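Local coordinates for protein CocE/NonD family hydrolase (Staphylococcus aureus subsp. aureus COL, PDB 3III) that is probably a serine hydrolase of the CocE/NonD family with an alpha/beta-hydrolase fold, its substrate not established, at residues M38-D43 and Y55-R60; G65-V70 and P115-V120. All coordinates share one frame; numbering follows the deposited sequence.

Both contacts belong to the large mixed sheet of the alpha/beta-hydrolase domain, and their centres lie about 12 Å apart. Contact 1 comes first along the chain and closes before contact 2 opens: it is the hairpin of strands 36-47 and 53-60, while contact 2 pairs strand 67-74 with strand 119-124. The sheet order is 36-47, 53-60, 119-124, 67-74, so strand 119-124 lies between the hairpin and strand 67-74. The two contacts meet directly where Phe59 N probably donates a hydrogen bond to Val120 O and Arg60 CB packs on Val119 CG2. Here the sheet changes from its antiparallel edge to its parallel centre.

Contact 1: M38-D43 and Y55-R60; sequences MIMEKD and YINIFR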
HETATM    1  N   MSE A  38       3.272 -19.456 -26.811  1.00  6.33           N
HETATM    2  CA  MSE A  38       2.925 -18.134 -27.118  1.00  7.10           C
HETATM    3  C   MSE A  38       4.134 -17.505 -27.762  1.00  7.25           C
HETATM    4  O   MSE A  38       5.206 -18.130 -27.827  1.00  7.71           O
HETATM    5  CB  MSE A  38       2.520 -17.373 -25.854  1.00  6.73           C
HETATM    6  CG  MSE A  38       3.636 -17.152 -24.864  1.00  8.85           C
HETATM    7 SE   MSE A  38       2.839 -16.352 -23.207  1.00 18.93          SE
HETATM    8  CE  MSE A  38       1.787 -17.970 -22.531  1.00  8.45           C
ATOM      9  N   ILE A  39       3.948 -16.266 -28.200  1.00  6.23           N
ATOM     10  CA  ILE A  39       5.008 -15.416 -28.692  1.00  6.90           C
ATOM     11  C   ILE A  39       5.476 -14.461 -27.605  1.00  7.38           C
ATOM     12  O   ILE A  39       4.681 -13.891 -26.871  1.00  7.71           O
ATOM     13  CB  ILE A  39       4.540 -14.632 -29.920  1.00  8.00           C
ATOM     14  CG1 ILE A  39       4.446 -15.567 -31.126  1.00  8.45           C
ATOM     15  CG2 ILE A  39       5.448 -13.432 -30.179  1.00  9.02           C
ATOM     16  CD1 ILE A  39       3.783 -14.919 -32.367  1.00 12.17           C
HETATM   17  N   MSE A  40       6.789 -14.323 -27.459  1.00  7.70           N
HETATM   18  CA  MSE A  40       7.374 -13.244 -26.690  1.00  7.28           C
HETATM   19  C   MSE A  40       8.299 -12.410 -27.598  1.00  7.99           C
HETATM   20  O   MSE A  40       9.279 -12.939 -28.201  1.00  9.48           O
HETATM   21  CB  MSE A  40       8.151 -13.803 -25.496  1.00  7.24           C
HETATM   22  CG  MSE A  40       8.752 -12.699 -24.617  1.00 10.14           C
HETATM   23 SE   MSE A  40      10.207 -13.416 -23.517  1.00 18.57          SE
HETATM   24  CE  MSE A  40      10.563 -11.792 -22.440  1.00  9.10           C
ATOM     25  N   GLU A  41       7.974 -11.134 -27.724  1.00  7.84           N
ATOM     26  CA  GLU A  41       8.843 -10.165 -28.381  1.00  8.37           C
ATOM     27  C   GLU A  41       9.633  -9.531 -27.276  1.00  7.55           C
ATOM     28  O   GLU A  41       9.071  -8.957 -26.334  1.00  7.71           O
ATOM     29  CB  GLU A  41       8.037  -9.094 -29.154  1.00  9.39           C
ATOM     30  CG  GLU A  41       7.074  -9.678 -30.137  1.00 12.31           C
ATOM     31  CD  GLU A  41       6.434  -8.651 -31.112  1.00 16.03           C
ATOM     32  OE1 GLU A  41       6.994  -7.542 -31.323  1.00 17.61           O
ATOM     33  OE2 GLU A  41       5.379  -9.013 -31.679  1.00 13.68           O
ATOM     34  N   LYS A  42      10.938  -9.726 -27.319  1.00  6.86           N
ATOM     35  CA  LYS A  42      11.799  -9.229 -26.287  1.00  7.08           C
ATOM     36  C   LYS A  42      12.579  -8.003 -26.765  1.00  7.74           C
ATOM     37  O   LYS A  42      13.153  -7.990 -27.884  1.00  6.66           O
ATOM     38  CB  LYS A  42      12.757 -10.327 -25.853  1.00  6.83           C
ATOM     39  CG  LYS A  42      13.668  -9.924 -24.739  1.00  6.45           C
ATOM     40  CD  LYS A  42      14.533 -11.062 -24.260  1.00  8.66           C
ATOM     41  CE  LYS A  42      15.495 -10.507 -23.221  1.00 11.07           C
ATOM     42  NZ  LYS A  42      16.290 -11.573 -22.628  1.00 14.64           N
ATOM     43  N   ASP A  43      12.650  -7.010 -25.886  1.00  8.20           N
ATOM     44  CA  ASP A  43      13.390  -5.778 -26.159  1.00  9.67           C
ATOM     45  C   ASP A  43      12.855  -4.910 -27.274  1.00 10.43           C
ATOM     46  O   ASP A  43      13.633  -4.184 -27.861  1.00 10.93           O
ATOM     47  CB  ASP A  43      14.875  -6.028 -26.450  1.00  9.60           C
ATOM     48  CG  ASP A  43      15.661  -6.417 -25.214  1.00 11.53           C
ATOM     49  OD1 ASP A  43      15.232  -6.105 -24.064  1.00  8.18           O
ATOM     50  OD2 ASP A  43      16.754  -7.006 -25.397  1.00 15.95           O
ATOM     51  N   TYR A  55      12.164   0.422 -23.129  1.00  5.39           N
ATOM     52  CA  TYR A  55      12.255  -0.979 -23.502  1.00  6.17           C
ATOM     53  C   TYR A  55      11.153  -1.810 -22.907  1.00  6.56           C
ATOM     54  O   TYR A  55      10.802  -1.662 -21.743  1.00  8.13           O
ATOM     55  CB  TYR A  55      13.639  -1.562 -23.169  1.00  6.41           C
ATOM     56  CG  TYR A  55      14.706  -0.878 -24.005  1.00  5.11           C
ATOM     57  CD1 TYR A  55      15.213  -1.475 -25.154  1.00  6.92           C
ATOM     58  CD2 TYR A  55      15.178   0.377 -23.646  1.00  6.86           C
ATOM     59  CE1 TYR A  55      16.162  -0.806 -25.948  1.00  8.92           C
ATOM     60  CE2 TYR A  55      16.079   1.039 -24.420  1.00 10.11           C
ATOM     61  CZ  TYR A  55      16.572   0.446 -25.562  1.00 10.00           C
ATOM     62  OH  TYR A  55      17.518   1.100 -26.277  1.00 13.02           O
ATOM     63  N   ILE A  56      10.609  -2.702 -23.715  1.00  6.12           N
ATOM     64  CA  ILE A  56       9.456  -3.555 -23.282  1.00  6.27           C
ATOM     65  C   ILE A  56       9.604  -4.999 -23.733  1.00  6.55           C
ATOM     66  O   ILE A  56      10.400  -5.322 -24.629  1.00  6.96           O
ATOM     67  CB  ILE A  56       8.091  -3.029 -23.871  1.00  5.43           C
ATOM     68  CG1 ILE A  56       8.059  -3.158 -25.399  1.00  6.87           C
ATOM     69  CG2 ILE A  56       7.925  -1.558 -23.554  1.00  6.39           C
ATOM     70  CD1 ILE A  56       6.691  -2.667 -26.093  1.00  5.41           C
ATOM     71  N   ASN A  57       8.792  -5.863 -23.127  1.00  7.33           N
ATOM     72  CA  ASN A  57       8.501  -7.181 -23.659  1.00  7.63           C
ATOM     73  C   ASN A  57       7.014  -7.280 -23.941  1.00  7.71           C
ATOM     74  O   ASN A  57       6.198  -6.741 -23.201  1.00  8.50           O
ATOM     75  CB  ASN A  57       8.839  -8.255 -22.630  1.00  8.19           C
ATOM     76  CG  ASN A  57      10.301  -8.264 -22.247  1.00  8.88           C
ATOM     77  OD1 ASN A  57      11.178  -8.013 -23.078  1.00  4.90           O
ATOM     78  ND2 ASN A  57      10.574  -8.646 -21.011  1.00  4.61           N
ATOM     79  N   ILE A  58       6.668  -8.012 -24.987  1.00  6.77           N
ATOM     80  CA  ILE A  58       5.290  -8.272 -25.343  1.00  6.96           C
ATOM     81  C   ILE A  58       5.048  -9.788 -25.397  1.00  7.17           C
ATOM     82  O   ILE A  58       5.690 -10.493 -26.157  1.00  8.42           O
ATOM     83  CB  ILE A  58       4.957  -7.739 -26.760  1.00  5.68           C
ATOM     84  CG1 ILE A  58       5.236  -6.232 -26.913  1.00  7.44           C
ATOM     85  CG2 ILE A  58       3.488  -8.082 -27.154  1.00  2.52           C
ATOM     86  CD1 ILE A  58       5.291  -5.736 -28.424  1.00  6.32           C
ATOM     87  N   PHE A  59       4.111 -10.282 -24.595  1.00  6.09           N
ATOM     88  CA  PHE A  59       3.705 -11.677 -24.661  1.00  5.76           C
ATOM     89  C   PHE A  59       2.328 -11.707 -25.281  1.00  6.26           C
ATOM     90  O   PHE A  59       1.410 -11.002 -24.793  1.00  7.54           O
ATOM     91  CB  PHE A  59       3.586 -12.226 -23.247  1.00  6.94           C
ATOM     92  CG  PHE A  59       4.905 -12.300 -22.490  1.00  5.24           C
ATOM     93  CD1 PHE A  59       5.632 -13.451 -22.497  1.00  6.13           C
ATOM     94  CD2 PHE A  59       5.401 -11.186 -21.794  1.00  6.44           C
ATOM     95  CE1 PHE A  59       6.849 -13.519 -21.802  1.00  8.08           C
ATOM     96  CE2 PHE A  59       6.576 -11.229 -21.093  1.00  5.27           C
ATOM     97  CZ  PHE A  59       7.309 -12.397 -21.084  1.00  5.68           C
ATOM     98  N   ARG A  60       2.180 -12.498 -26.331  1.00  6.00           N
ATOM     99  CA  ARG A  60       0.933 -12.555 -27.057  1.00  6.55           C
ATOM    100  C   ARG A  60       0.635 -13.913 -27.647  1.00  5.86           C
ATOM    101  O   ARG A  60       1.537 -14.710 -27.859  1.00  6.46           O
ATOM    102  CB  ARG A  60       0.895 -11.460 -28.112  1.00  5.86           C
ATOM    103  CG  ARG A  60       2.042 -11.463 -29.089  1.00  7.42           C
ATOM    104  CD  ARG A  60       1.970 -10.255 -30.042  1.00  9.57           C
ATOM    105  NE  ARG A  60       2.976 -10.388 -31.106  1.00  8.56           N
ATOM    106  CZ  ARG A  60       2.811 -11.122 -32.203  1.00 10.31           C
ATOM    107  NH1 ARG A  60       1.696 -11.785 -32.428  1.00 10.66           N
ATOM    108  NH2 ARG A  60       3.794 -11.222 -33.083  1.00 13.00           N
TER
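Ile39 pairs with Arg60 and Glu41 with Ile58 as hydrogen-bonded antiparallel pairs, the strand axes approaching to 4.6 Å, with Met40 opposite Phe59 as the non-hydrogen-bonded pair between them. These pairs belong to the beta hairpin of strands 36-47 and 53-60, and successive side chains leave its two faces in turn. On one face Met40, a selenomethionine, lies alongside Phe59. Its CG is anti to the backbone N (chi1 -178°) and sits over the ring near the rim, 3.5 Å from Phe59 CE1, a CH-pi contact; its SE follows at an oblique angle as a Met-aromatic contact. Beyond it CE reaches Asn57 CG and ND2. Selenomethionine Met38 adds a second, more distant Met-aromatic contact, Met38 SE to Phe59 CD1 at 4.1 Å. Asn57 OD1 takes a weak bond from Asp43 N, but its stronger partner is Lys78, which also forms a salt bridge with Asp43.

The other face carries Ile39, Glu41, Ile58 and Arg60. Arg60 CG, between its backbone N and carbonyl carbon (chi1 56°), lies against Ile39 CB and CG2, and the extended chain carries NE to Glu41 OE2. Side-on, the guanidinium grips that single oxygen: Arg60 NE is 2.8 Å and Arg60 NH2 3.1 Å from Glu41 OE2, which they meet on its anti side from opposite faces of the carboxylate. The two flat groups are 82° apart. Ile39 lies over one guanidinium face, its CD1 3.8 Å from Arg60 NH2, while Ile58 CD1 comes 3.8 Å from Glu41 OE1. The salt bridge ties the two strands across this face; the opposite charge would be expected to favour each ionised form, while neighbouring aliphatic carbon probably limits competing water.

Contact 2: G65-V70 and P115-V120; sequences GKFPVV and PNDYVV
Pro68 lays its CG over one face of the Tyr118 ring, the two side chains crossing at about a right angle, where strands 67-74 and 119-124 begin to pair in parallel, as neighbouring strands do in the central sheet of an alpha/beta hydrolase. Two backbone bonds set the register: Val119 N donates to Pro68 O and Val70 N to Val119 O, both 2.8 Å and nearly straight. Val119 thus uses both its N-H and its C=O on the same partner strand, and Val69 stands beside Val119, Val70 beside Val120.

Tyr118 can be followed outward. Its CB lies 3.8 Å from Pro68 O. CG, anti to the carbonyl carbon (chi1 -75°), is itself within 4.0 Å of both Pro68 CG and Val70 CG2. CD1 meets two partners, Pro68 CG at 3.4 Å over one ring face and Val70 CG2 at an oblique angle. Next, CE1 touches Pro68 CG and Pro68 CB, and CZ lies more loosely by Pro68 CG. The tip, OH, leaves the pair and is hydrogen-bonded to Asp317 of helix 306-319, whose Phe316 also packs against Tyr118; Trp113 meets the ring edge-to-face. The tyrosine thereby joins the start of strand 119-124 to helix 306-319.

On the opposite side of the sheet Phe67 crosses Val119 at about a right angle, Phe67 CB being 3.7 Å from Val119 CG2. Beyond the paired residues Asp117 turns with positive phi (61°), and its carboxylate forms a salt bridge with Lys63. The carbonyl oxygen of Asp117 touches two neighbours of the other segment, 3.5 Å from Pro68 CD and 3.5 Å from Phe67 CD1, at the edge of that ring.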
ATOM      1  N   GLY A  65      -4.797 -11.767 -34.925  1.00 10.20           N
ATOM      2  CA  GLY A  65      -5.960 -11.260 -34.259  1.00  8.22           C
ATOM      3  C   GLY A  65      -5.629 -10.110 -33.377  1.00  7.36           C
ATOM      4  O   GLY A  65      -4.465  -9.762 -33.215  1.00  7.25           O
ATOM      5  N   LYS A  66      -6.684  -9.518 -32.830  1.00  6.23           N
ATOM      6  CA  LYS A  66      -6.606  -8.364 -31.945  1.00  6.32           C
ATOM      7  C   LYS A  66      -7.095  -8.731 -30.566  1.00  6.45           C
ATOM      8  O   LYS A  66      -8.186  -9.299 -30.430  1.00  7.86           O
ATOM      9  CB  LYS A  66      -7.449  -7.223 -32.503  1.00  5.84           C
ATOM     10  CG  LYS A  66      -6.819  -6.574 -33.721  1.00 10.47           C
ATOM     11  CD  LYS A  66      -7.645  -5.410 -34.171  1.00 14.37           C
ATOM     12  CE  LYS A  66      -6.887  -4.592 -35.213  1.00 19.10           C
ATOM     13  NZ  LYS A  66      -5.847  -3.826 -34.511  1.00 21.89           N
ATOM     14  N   PHE A  67      -6.333  -8.364 -29.531  1.00  5.28           N
ATOM     15  CA  PHE A  67      -6.597  -8.816 -28.176  1.00  4.82           C
ATOM     16  C   PHE A  67      -6.621  -7.685 -27.196  1.00  5.85           C
ATOM     17  O   PHE A  67      -5.959  -6.656 -27.402  1.00  6.82           O
ATOM     18  CB  PHE A  67      -5.509  -9.832 -27.761  1.00  5.02           C
ATOM     19  CG  PHE A  67      -5.425 -11.015 -28.689  1.00  3.36           C
ATOM     20  CD1 PHE A  67      -6.296 -12.102 -28.548  1.00  5.54           C
ATOM     21  CD2 PHE A  67      -4.546 -11.014 -29.751  1.00  6.48           C
ATOM     22  CE1 PHE A  67      -6.258 -13.172 -29.410  1.00  5.28           C
ATOM     23  CE2 PHE A  67      -4.473 -12.080 -30.631  1.00  4.22           C
ATOM     24  CZ  PHE A  67      -5.359 -13.162 -30.495  1.00  7.52           C
ATOM     25  N   PRO A  68      -7.363  -7.849 -26.092  1.00  6.02           N
ATOM     26  CA  PRO A  68      -7.178  -6.864 -25.023  1.00  5.58           C
ATOM     27  C   PRO A  68      -5.770  -6.951 -24.451  1.00  5.06           C
ATOM     28  O   PRO A  68      -5.142  -8.034 -24.433  1.00  4.17           O
ATOM     29  CB  PRO A  68      -8.244  -7.298 -23.962  1.00  5.56           C
ATOM     30  CG  PRO A  68      -8.361  -8.769 -24.179  1.00  7.12           C
ATOM     31  CD  PRO A  68      -8.248  -8.957 -25.682  1.00  6.57           C
ATOM     32  N   VAL A  69      -5.284  -5.819 -23.940  1.00  4.37           N
ATOM     33  CA  VAL A  69      -3.928  -5.709 -23.478  1.00  4.70           C
ATOM     34  C   VAL A  69      -3.842  -5.412 -21.960  1.00  6.15           C
ATOM     35  O   VAL A  69      -4.486  -4.483 -21.479  1.00  7.14           O
ATOM     36  CB  VAL A  69      -3.189  -4.609 -24.173  1.00  4.06           C
ATOM     37  CG1 VAL A  69      -1.743  -4.513 -23.591  1.00  6.06           C
ATOM     38  CG2 VAL A  69      -3.242  -4.808 -25.705  1.00  4.46           C
ATOM     39  N   VAL A  70      -3.104  -6.266 -21.261  1.00  5.97           N
ATOM     40  CA  VAL A  70      -2.788  -6.109 -19.853  1.00  6.52           C
ATOM     41  C   VAL A  70      -1.371  -5.542 -19.786  1.00  7.52           C
ATOM     42  O   VAL A  70      -0.467  -6.064 -20.433  1.00  8.28           O
ATOM     43  CB  VAL A  70      -2.831  -7.446 -19.095  1.00  6.36           C
ATOM     44  CG1 VAL A  70      -2.418  -7.239 -17.601  1.00  4.69           C
ATOM     45  CG2 VAL A  70      -4.262  -8.117 -19.204  1.00  5.41           C
ATOM     46  N   PRO A 115      -2.985 -17.297 -22.071  1.00  8.70           N
ATOM     47  CA  PRO A 115      -3.847 -18.418 -22.464  1.00  8.35           C
ATOM     48  C   PRO A 115      -5.321 -18.053 -22.437  1.00  8.98           C
ATOM     49  O   PRO A 115      -6.128 -18.702 -23.075  1.00  8.99           O
ATOM     50  CB  PRO A 115      -3.553 -19.473 -21.435  1.00  6.85           C
ATOM     51  CG  PRO A 115      -2.154 -19.189 -21.053  1.00 10.03           C
ATOM     52  CD  PRO A 115      -2.066 -17.699 -20.995  1.00  9.58           C
ATOM     53  N   ASN A 116      -5.660 -17.007 -21.718  1.00  7.52           N
ATOM     54  CA  ASN A 116      -7.057 -16.485 -21.716  1.00  8.22           C
ATOM     55  C   ASN A 116      -7.278 -15.436 -22.832  1.00  8.75           C
ATOM     56  O   ASN A 116      -8.268 -14.670 -22.811  1.00  9.74           O
ATOM     57  CB  ASN A 116      -7.382 -15.906 -20.338  1.00  7.78           C
ATOM     58  CG  ASN A 116      -7.640 -16.958 -19.301  1.00  9.18           C
ATOM     59  OD1 ASN A 116      -6.905 -17.132 -18.300  1.00 11.47           O
ATOM     60  ND2 ASN A 116      -8.664 -17.684 -19.523  1.00  3.96           N
ATOM     61  N   ASP A 117      -6.391 -15.425 -23.838  1.00  8.62           N
ATOM     62  CA  ASP A 117      -6.492 -14.537 -25.001  1.00  8.92           C
ATOM     63  C   ASP A 117      -6.454 -13.079 -24.636  1.00  8.20           C
ATOM     64  O   ASP A 117      -7.258 -12.264 -25.148  1.00  9.24           O
ATOM     65  CB  ASP A 117      -7.753 -14.829 -25.848  1.00  8.84           C
ATOM     66  CG  ASP A 117      -7.795 -16.303 -26.318  1.00 12.79           C
ATOM     67  OD1 ASP A 117      -6.848 -16.637 -27.033  1.00 14.02           O
ATOM     68  OD2 ASP A 117      -8.729 -17.087 -25.961  1.00 15.31           O
ATOM     69  N   TYR A 118      -5.469 -12.746 -23.821  1.00  6.74           N
ATOM     70  CA  TYR A 118      -5.023 -11.383 -23.562  1.00  7.03           C
ATOM     71  C   TYR A 118      -3.576 -11.255 -24.070  1.00  7.58           C
ATOM     72  O   TYR A 118      -2.839 -12.251 -24.196  1.00  9.95           O
ATOM     73  CB  TYR A 118      -4.992 -11.037 -22.079  1.00  6.37           C
ATOM     74  CG  TYR A 118      -6.298 -10.793 -21.449  1.00  7.96           C
ATOM     75  CD1 TYR A 118      -6.770  -9.484 -21.250  1.00  7.21           C
ATOM     76  CD2 TYR A 118      -7.111 -11.866 -21.044  1.00  3.33           C
ATOM     77  CE1 TYR A 118      -7.998  -9.261 -20.674  1.00  7.62           C
ATOM     78  CE2 TYR A 118      -8.365 -11.627 -20.448  1.00  8.16           C
ATOM     79  CZ  TYR A 118      -8.804 -10.327 -20.309  1.00 10.18           C
ATOM     80  OH  TYR A 118      -9.996 -10.098 -19.726  1.00  9.33           O
ATOM     81  N   VAL A 119      -3.183 -10.048 -24.373  1.00  7.28           N
ATOM     82  CA  VAL A 119      -1.780  -9.716 -24.570  1.00  7.76           C
ATOM     83  C   VAL A 119      -1.247  -9.165 -23.220  1.00  8.54           C
ATOM     84  O   VAL A 119      -1.977  -8.523 -22.500  1.00  9.58           O
ATOM     85  CB  VAL A 119      -1.580  -8.705 -25.736  1.00  8.23           C
ATOM     86  CG1 VAL A 119      -0.172  -8.042 -25.700  1.00  7.45           C
ATOM     87  CG2 VAL A 119      -1.849  -9.376 -27.087  1.00  5.72           C
ATOM     88  N   VAL A 120       0.006  -9.495 -22.850  1.00  8.97           N
ATOM     89  CA  VAL A 120       0.679  -8.871 -21.718  1.00  8.16           C
ATOM     90  C   VAL A 120       1.888  -8.047 -22.188  1.00  9.44           C
ATOM     91  O   VAL A 120       2.774  -8.569 -22.895  1.00  9.11           O
ATOM     92  CB  VAL A 120       1.074  -9.887 -20.604  1.00  8.49           C
ATOM     93  CG1 VAL A 120       1.865  -9.182 -19.481  1.00  6.73           C
ATOM     94  CG2 VAL A 120      -0.197 -10.619 -19.989  1.00  6.40           C
TER